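Local coordinates for xylose isomerase-like TIM barrel domain-containing protein (Parabacteroides distasonis, PDB 4KW2) that is of unknown function but folds as a xylose isomerase-like TIM barrel and is probably an isomerase or related enzyme of that superfamily, at residues 40-51 / 84-94; 137-147 / 169-177. One frame throughout, in Å; residues are numbered along the deposited sequence.

Contact 1 (40-51 / 84-94). With EDO (1,2-ethanediol), chain I; SO4 (sulfate ion), chain C.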
# COMPACT_ATOMS: atom_id res chain seq x y z
N LEU A 40 -15.75 19.26 1.29
CA LEU A 40 -15.69 20.46 2.13
C LEU A 40 -16.65 20.37 3.31
O LEU A 40 -16.34 20.87 4.39
CB LEU A 40 -15.95 21.73 1.32
CG LEU A 40 -14.91 22.09 0.23
CD1 LEU A 40 -15.19 23.48 -0.32
CD2 LEU A 40 -13.48 22.01 0.75
N ASP A 41 -17.80 19.72 3.12
CA ASP A 41 -18.73 19.47 4.22
C ASP A 41 -18.10 18.55 5.27
O ASP A 41 -18.28 18.76 6.47
CB ASP A 41 -20.03 18.83 3.74
CG ASP A 41 -20.81 19.71 2.78
OD1 ASP A 41 -20.63 20.95 2.79
OD2 ASP A 41 -21.60 19.15 2.01
N LYS A 42 -17.38 17.53 4.81
CA LYS A 42 -16.64 16.64 5.70
C LYS A 42 -15.53 17.38 6.43
O LYS A 42 -15.30 17.14 7.61
CB LYS A 42 -16.04 15.48 4.91
CG LYS A 42 -17.06 14.52 4.36
CD LYS A 42 -17.47 13.50 5.40
CE LYS A 42 -18.57 12.59 4.86
NZ LYS A 42 -18.82 11.47 5.80
N THR A 43 -14.84 18.25 5.71
CA THR A 43 -13.80 19.10 6.27
C THR A 43 -14.36 19.98 7.41
O THR A 43 -13.68 20.19 8.42
CB THR A 43 -13.15 19.94 5.16
OG1 THR A 43 -12.70 19.07 4.12
CG2 THR A 43 -11.96 20.75 5.67
N GLN A 44 -15.59 20.46 7.26
CA GLN A 44 -16.27 21.20 8.33
C GLN A 44 -16.53 20.31 9.54
O GLN A 44 -16.33 20.74 10.68
CB GLN A 44 -17.61 21.76 7.85
CG GLN A 44 -17.49 22.92 6.89
CD GLN A 44 -18.85 23.39 6.41
OE1 GLN A 44 -19.46 22.78 5.54
NE2 GLN A 44 -19.32 24.47 6.98
N GLN A 45 -16.99 19.09 9.30
CA GLN A 45 -17.25 18.14 10.39
C GLN A 45 -15.97 17.76 11.13
O GLN A 45 -15.99 17.50 12.33
CB GLN A 45 -17.95 16.89 9.86
CG GLN A 45 -19.35 17.17 9.31
CD GLN A 45 -19.84 16.05 8.41
OE1 GLN A 45 -19.66 14.88 8.72
NE2 GLN A 45 -20.46 16.41 7.30
N LEU A 46 -14.86 17.72 10.40
CA LEU A 46 -13.55 17.48 11.01
C LEU A 46 -13.05 18.67 11.82
O LEU A 46 -12.25 18.50 12.74
CB LEU A 46 -12.53 17.13 9.93
CG LEU A 46 -12.70 15.73 9.32
CD1 LEU A 46 -12.03 15.64 7.96
CD2 LEU A 46 -12.15 14.67 10.27
N GLY A 47 -13.49 19.87 11.46
CA GLY A 47 -13.08 21.09 12.15
C GLY A 47 -11.75 21.64 11.65
O GLY A 47 -10.90 22.02 12.45
N MSE A 48 -11.58 21.69 10.33
CA MSE A 48 -10.37 22.23 9.71
C MSE A 48 -10.69 23.40 8.81
O MSE A 48 -11.74 23.43 8.16
CB MSE A 48 -9.67 21.14 8.91
CG MSE A 48 -8.92 20.20 9.84
SE MSE A 48 -7.93 18.87 8.78
CE MSE A 48 -9.46 17.73 8.36
N GLY A 49 -9.77 24.37 8.75
CA GLY A 49 -10.01 25.62 8.03
C GLY A 49 -9.20 25.80 6.75
O GLY A 49 -9.13 26.91 6.22
N TYR A 50 -8.60 24.72 6.26
CA TYR A 50 -7.72 24.77 5.08
C TYR A 50 -7.85 23.51 4.25
O TYR A 50 -8.17 22.44 4.77
CB TYR A 50 -6.26 24.94 5.52
CG TYR A 50 -6.00 26.20 6.31
CD1 TYR A 50 -5.74 27.41 5.67
CD2 TYR A 50 -6.01 26.18 7.71
CE1 TYR A 50 -5.51 28.56 6.40
CE2 TYR A 50 -5.77 27.34 8.44
CZ TYR A 50 -5.52 28.52 7.78
OH TYR A 50 -5.28 29.67 8.48
N ALA A 51 -7.58 23.62 2.95
CA ALA A 51 -7.64 22.47 2.06
C ALA A 51 -6.54 22.49 1.00
O ALA A 51 -6.17 23.55 0.51
CB ALA A 51 -9.00 22.39 1.41
N GLU A 84 -17.95 29.29 -2.22
CA GLU A 84 -18.27 28.02 -1.58
C GLU A 84 -17.27 27.64 -0.48
O GLU A 84 -17.64 27.09 0.55
CB GLU A 84 -18.37 26.90 -2.62
CG GLU A 84 -19.62 26.96 -3.50
CD GLU A 84 -20.91 26.91 -2.69
OE1 GLU A 84 -21.07 25.99 -1.87
OE2 GLU A 84 -21.75 27.81 -2.89
N PHE A 85 -15.99 27.91 -0.72
CA PHE A 85 -14.98 27.78 0.34
C PHE A 85 -15.26 28.76 1.48
O PHE A 85 -15.29 28.38 2.65
CB PHE A 85 -13.58 28.02 -0.22
CG PHE A 85 -12.93 26.79 -0.80
CD1 PHE A 85 -12.17 25.96 0.00
CD2 PHE A 85 -13.07 26.48 -2.14
CE1 PHE A 85 -11.55 24.83 -0.52
CE2 PHE A 85 -12.46 25.35 -2.67
CZ PHE A 85 -11.70 24.53 -1.86
N LYS A 86 -15.48 30.03 1.13
CA LYS A 86 -15.61 31.09 2.12
C LYS A 86 -16.77 30.87 3.09
O LYS A 86 -16.59 31.01 4.30
CB LYS A 86 -15.76 32.45 1.43
CG LYS A 86 -15.67 33.65 2.37
CD LYS A 86 -16.44 34.84 1.83
CE LYS A 86 -16.43 36.01 2.80
NZ LYS A 86 -15.14 36.75 2.80
N ILE A 87 -17.95 30.53 2.58
CA ILE A 87 -19.12 30.31 3.44
C ILE A 87 -18.99 29.09 4.36
O ILE A 87 -19.79 28.94 5.28
CB ILE A 87 -20.44 30.19 2.64
CG1 ILE A 87 -20.47 28.92 1.78
CG2 ILE A 87 -20.68 31.46 1.82
CD1 ILE A 87 -21.81 28.69 1.12
N ARG A 88 -18.00 28.23 4.11
CA ARG A 88 -17.73 27.10 5.00
C ARG A 88 -16.59 27.35 5.99
O ARG A 88 -16.29 26.50 6.82
CB ARG A 88 -17.41 25.85 4.19
CG ARG A 88 -18.59 25.33 3.39
CD ARG A 88 -18.17 24.12 2.59
NE ARG A 88 -19.29 23.39 2.01
CZ ARG A 88 -19.92 23.74 0.89
NH1 ARG A 88 -19.58 24.83 0.21
NH2 ARG A 88 -20.91 22.98 0.45
N GLY A 89 -15.96 28.52 5.89
CA GLY A 89 -14.84 28.88 6.76
C GLY A 89 -13.60 28.06 6.47
O GLY A 89 -12.84 27.75 7.39
N ILE A 90 -13.39 27.72 5.20
CA ILE A 90 -12.24 26.93 4.75
C ILE A 90 -11.50 27.72 3.67
O ILE A 90 -12.12 28.17 2.72
CB ILE A 90 -12.69 25.59 4.13
CG1 ILE A 90 -13.51 24.78 5.14
CG2 ILE A 90 -11.48 24.80 3.67
CD1 ILE A 90 -14.20 23.57 4.54
N LYS A 91 -10.19 27.87 3.81
CA LYS A 91 -9.38 28.58 2.81
C LYS A 91 -8.87 27.58 1.77
O LYS A 91 -8.36 26.52 2.14
CB LYS A 91 -8.17 29.26 3.46
CG LYS A 91 -8.51 30.24 4.57
CD LYS A 91 -8.90 31.60 4.00
CE LYS A 91 -8.86 32.68 5.07
NZ LYS A 91 -9.19 34.01 4.50
N PRO A 92 -8.99 27.91 0.47
CA PRO A 92 -8.44 27.04 -0.57
C PRO A 92 -6.95 27.31 -0.70
O PRO A 92 -6.49 27.79 -1.73
CB PRO A 92 -9.20 27.48 -1.81
CG PRO A 92 -9.43 28.93 -1.59
CD PRO A 92 -9.65 29.10 -0.11
N ILE A 93 -6.21 26.98 0.35
CA ILE A 93 -4.84 27.44 0.54
C ILE A 93 -3.86 26.81 -0.46
O ILE A 93 -2.90 27.46 -0.87
CB ILE A 93 -4.36 27.16 1.99
CG1 ILE A 93 -3.09 27.95 2.33
CG2 ILE A 93 -4.14 25.67 2.24
CD1 ILE A 93 -3.39 29.36 2.77
N ALA A 94 -4.12 25.57 -0.86
CA ALA A 94 -3.20 24.87 -1.74
C ALA A 94 -3.90 24.07 -2.82
O ALA A 94 -5.04 23.64 -2.65
CB ALA A 94 -2.29 23.95 -0.93
C1 EDO I . -10.22 27.18 11.61
O1 EDO I . -8.88 27.69 11.48
C2 EDO I . -10.21 25.84 12.34
O2 EDO I . -11.50 25.22 12.24
S SO4 C . -17.79 9.34 8.89
O1 SO4 C . -17.11 9.63 10.17
O2 SO4 C . -19.17 9.88 8.94
O3 SO4 C . -17.07 9.96 7.75
O4 SO4 C . -17.81 7.87 8.71
O HOH W 1 -22.57 20.38 -0.03
O HOH W 2 -17.78 25.19 9.61
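D41 OD1 takes two N-H groups from R88, NE at 2.9 Å and NH2 at 3.1 Å, so the guanidinium grips one carboxylate oxygen side-on. That oxygen lies in the guanidinium plane, while the carboxylate itself is turned 27° from it. The other oxygen, OD2, reaches NH2 through a water whose link to the arginine is weak. R88 NH1 faces back into its own segment and binds both E84 OE1 and the carbonyl E84 O, which makes a three-residue charge network and fixes the rotation of the guanidinium. R88 gets there with a chain extended from CG to NE; Q44 OE1 lies against its CG, and L40 CB packs on its CD at 3.5 Å.

This seam joins the second half of helix 36-46 to the C-terminal end of helix 75-86 and the turn after it, beside the beta-alpha-beta unit of strand 50-53, helix 75-86 and strand 91-98 in the TIM barrel. Both segments leave their helices through Schellman motifs, at G47 and G89. K91 N then donates to G49 O (2.8 Å), and A51 O accepts from A94 N.

Between helices and sheet, L40 CD1 sits over the centre of the F85 ring, 3.7 Å from its centroid, with P92 CB on the opposite face. A51 CB meets that ring at its edge. I90 CG1 stands beside the backbone N (chi1 -58°), and CD1 at its end presses on T43 CG2 at 3.8 Å.

Contact 2 (137-147 / 169-177)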
# COMPACT_ATOMS: atom_id res chain seq x y z
N ALA A 137 6.14 31.41 -9.91
CA ALA A 137 6.01 31.70 -8.48
C ALA A 137 6.15 33.19 -8.22
O ALA A 137 5.35 33.77 -7.49
CB ALA A 137 7.05 30.92 -7.69
N LYS A 138 7.18 33.81 -8.81
CA LYS A 138 7.41 35.25 -8.68
C LYS A 138 6.27 36.05 -9.31
O LYS A 138 5.74 36.97 -8.69
CB LYS A 138 8.71 35.67 -9.37
CG LYS A 138 10.00 35.16 -8.73
CD LYS A 138 11.20 35.92 -9.31
CE LYS A 138 12.40 35.03 -9.58
NZ LYS A 138 12.99 34.47 -8.33
N LYS A 139 5.90 35.68 -10.53
CA LYS A 139 4.88 36.39 -11.30
C LYS A 139 3.52 36.42 -10.59
O LYS A 139 2.79 37.40 -10.71
CB LYS A 139 4.73 35.75 -12.69
CG LYS A 139 3.65 36.35 -13.58
CD LYS A 139 3.68 35.70 -14.96
CE LYS A 139 2.33 35.72 -15.66
NZ LYS A 139 2.19 36.83 -16.63
N TYR A 140 3.20 35.35 -9.86
CA TYR A 140 1.91 35.24 -9.17
C TYR A 140 2.04 35.31 -7.64
O TYR A 140 1.05 35.10 -6.94
CB TYR A 140 1.21 33.94 -9.56
CG TYR A 140 0.81 33.86 -11.02
CD1 TYR A 140 -0.26 34.60 -11.52
CD2 TYR A 140 1.51 33.05 -11.91
CE1 TYR A 140 -0.63 34.52 -12.86
CE2 TYR A 140 1.16 32.97 -13.24
CZ TYR A 140 0.09 33.70 -13.71
OH TYR A 140 -0.25 33.61 -15.04
N ASP A 141 3.23 35.61 -7.13
CA ASP A 141 3.49 35.61 -5.69
C ASP A 141 3.00 34.31 -5.02
O ASP A 141 2.50 34.32 -3.89
CB ASP A 141 2.83 36.83 -5.04
CG ASP A 141 3.23 37.01 -3.58
OD1 ASP A 141 4.34 36.58 -3.20
OD2 ASP A 141 2.43 37.59 -2.82
N MSE A 142 3.18 33.19 -5.72
CA MSE A 142 2.72 31.89 -5.27
C MSE A 142 3.87 31.15 -4.64
O MSE A 142 4.96 31.10 -5.21
CB MSE A 142 2.23 31.12 -6.50
CG MSE A 142 1.52 29.81 -6.17
SE MSE A 142 -0.09 30.13 -5.09
CE MSE A 142 -1.04 31.27 -6.38
N GLU A 143 3.64 30.58 -3.47
CA GLU A 143 4.64 29.71 -2.86
C GLU A 143 4.57 28.33 -3.49
O GLU A 143 3.51 27.88 -3.92
CB GLU A 143 4.45 29.64 -1.35
CG GLU A 143 4.75 30.96 -0.66
CD GLU A 143 4.78 30.83 0.84
OE1 GLU A 143 3.80 30.32 1.43
OE2 GLU A 143 5.80 31.25 1.44
N VAL A 144 5.72 27.67 -3.56
CA VAL A 144 5.85 26.38 -4.24
C VAL A 144 6.50 25.38 -3.29
O VAL A 144 7.58 25.63 -2.77
CB VAL A 144 6.70 26.52 -5.52
CG1 VAL A 144 6.78 25.19 -6.26
CG2 VAL A 144 6.13 27.60 -6.42
N ALA A 145 5.81 24.27 -3.04
CA ALA A 145 6.34 23.20 -2.22
C ALA A 145 6.65 22.01 -3.12
O ALA A 145 5.73 21.35 -3.64
CB ALA A 145 5.35 22.81 -1.14
N ILE A 146 7.94 21.75 -3.32
CA ILE A 146 8.40 20.71 -4.23
C ILE A 146 8.40 19.35 -3.53
O ILE A 146 8.94 19.20 -2.45
CB ILE A 146 9.79 21.05 -4.80
CG1 ILE A 146 9.69 22.30 -5.68
CG2 ILE A 146 10.36 19.89 -5.60
CD1 ILE A 146 11.02 22.99 -5.93
N HIS A 147 7.78 18.38 -4.19
CA HIS A 147 7.68 17.01 -3.72
C HIS A 147 8.54 16.18 -4.68
O HIS A 147 8.23 16.10 -5.86
CB HIS A 147 6.21 16.59 -3.79
CG HIS A 147 5.89 15.31 -3.08
ND1 HIS A 147 6.56 14.13 -3.31
CD2 HIS A 147 4.93 15.03 -2.17
CE1 HIS A 147 6.05 13.18 -2.56
NE2 HIS A 147 5.05 13.69 -1.86
N SER A 169 14.61 31.89 -5.02
CA SER A 169 13.65 32.70 -4.25
C SER A 169 13.10 31.96 -3.02
O SER A 169 12.98 30.74 -3.04
CB SER A 169 12.49 33.14 -5.16
OG SER A 169 11.34 33.51 -4.42
N PRO A 170 12.76 32.71 -1.95
CA PRO A 170 12.18 32.05 -0.77
C PRO A 170 10.81 31.40 -1.03
O PRO A 170 10.35 30.59 -0.23
CB PRO A 170 12.05 33.20 0.25
CG PRO A 170 12.86 34.33 -0.29
CD PRO A 170 12.87 34.17 -1.78
N LEU A 171 10.16 31.77 -2.14
CA LEU A 171 8.92 31.14 -2.56
C LEU A 171 9.11 29.66 -2.92
O LEU A 171 8.17 28.87 -2.80
CB LEU A 171 8.33 31.88 -3.76
CG LEU A 171 7.96 33.35 -3.57
CD1 LEU A 171 7.75 34.02 -4.91
CD2 LEU A 171 6.73 33.49 -2.68
N MSE A 172 10.31 29.29 -3.37
CA MSE A 172 10.61 27.91 -3.75
C MSE A 172 10.96 27.10 -2.53
O MSE A 172 12.03 27.27 -1.96
CB MSE A 172 11.76 27.87 -4.76
CG MSE A 172 11.44 28.64 -6.04
SE MSE A 172 10.04 27.71 -7.07
CE MSE A 172 11.16 26.34 -7.94
N GLY A 173 10.06 26.21 -2.13
CA GLY A 173 10.25 25.40 -0.92
C GLY A 173 10.01 23.92 -1.13
O GLY A 173 10.01 23.42 -2.27
N VAL A 174 9.79 23.21 -0.02
CA VAL A 174 9.69 21.76 -0.02
C VAL A 174 8.38 21.26 0.58
O VAL A 174 7.94 21.74 1.63
CB VAL A 174 10.87 21.15 0.78
CG1 VAL A 174 10.77 19.63 0.83
CG2 VAL A 174 12.19 21.58 0.15
N CYS A 175 7.76 20.30 -0.10
CA CYS A 175 6.65 19.53 0.45
C CYS A 175 7.23 18.26 1.03
O CYS A 175 7.63 17.36 0.29
CB CYS A 175 5.63 19.19 -0.65
SG CYS A 175 4.21 18.23 -0.08
N ALA A 176 7.28 18.19 2.35
CA ALA A 176 7.90 17.06 3.04
C ALA A 176 6.88 15.98 3.37
O ALA A 176 5.83 16.28 3.94
CB ALA A 176 8.57 17.54 4.32
N ASP A 177 7.20 14.74 3.03
CA ASP A 177 6.36 13.60 3.39
C ASP A 177 6.75 13.08 4.76
O ASP A 177 7.91 12.76 5.00
CB ASP A 177 6.49 12.47 2.36
CG ASP A 177 5.64 12.70 1.13
OD1 ASP A 177 5.11 13.82 0.94
OD2 ASP A 177 5.50 11.74 0.34
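M172 SE lies against V144 CB at 3.9 Å, the two side chains running side by side on the face of the sheet that I146 shares. The selenomethionine chain is bent at chi2 and chi3, which carries its CE to I146 CD1 instead of straight out from the strand. L130 and I133 of helix 130-140 cover this face. On the other face A145 CB touches C175 CB, pointing into the barrel toward T122 and V201.

L171 closes the end where the strands begin: its CD1 packs on A137 in the last turns of helix 130-140 and CD2 on E143 CG (3.8 Å). Through the middle, neighbouring parallel strands 143-146 and 172-178 of the TIM barrel are joined by backbone bonds: V144 N to L171 O (2.8 Å) just before the second strand, G173 N back to V144 O, I146 N to G173 O and C175 N to I146 O.

At the polar edge, H147 CG is anti to the backbone N (chi1 -168°), and the ring swings across to D177, its NE2 2.8 Å from OD1. Ring and carboxylate planes stand 78° apart, and C175 SG approaches CD2 obliquely. A leucine here, with no ring nitrogen to set beside OD1 and OD2, is likely to leave the D177 carboxylate freer to turn and short of a polar neighbour on that side. With NE2 also 3.0 Å from OD2, the imidazole faces both carboxylate oxygens, a polar pairing at the strand ends consistent with a pocket there.

Overall arrangement
Contact 1 and contact 2 build separate parts of one closed eight-stranded parallel barrel, their centres about 22 Å apart and their nearest atoms about 6 Å apart, without touching. Contact 1 pairs the second and third strands, contact 2 the fifth and sixth; strand 120-123 lies between the two pairs and bonds to both, through I93 on one side and E143, A145 and H147 on the other. Their polar groups sit differently: the D41-R88-E84 network lies on the outer, helical layer, whereas H147 and D177 lie at the C-terminal ends of their strands, where TIM barrels carry their active sites. H203 touches D177 there, so contact 2 probably borders the pocket where an active site would be expected.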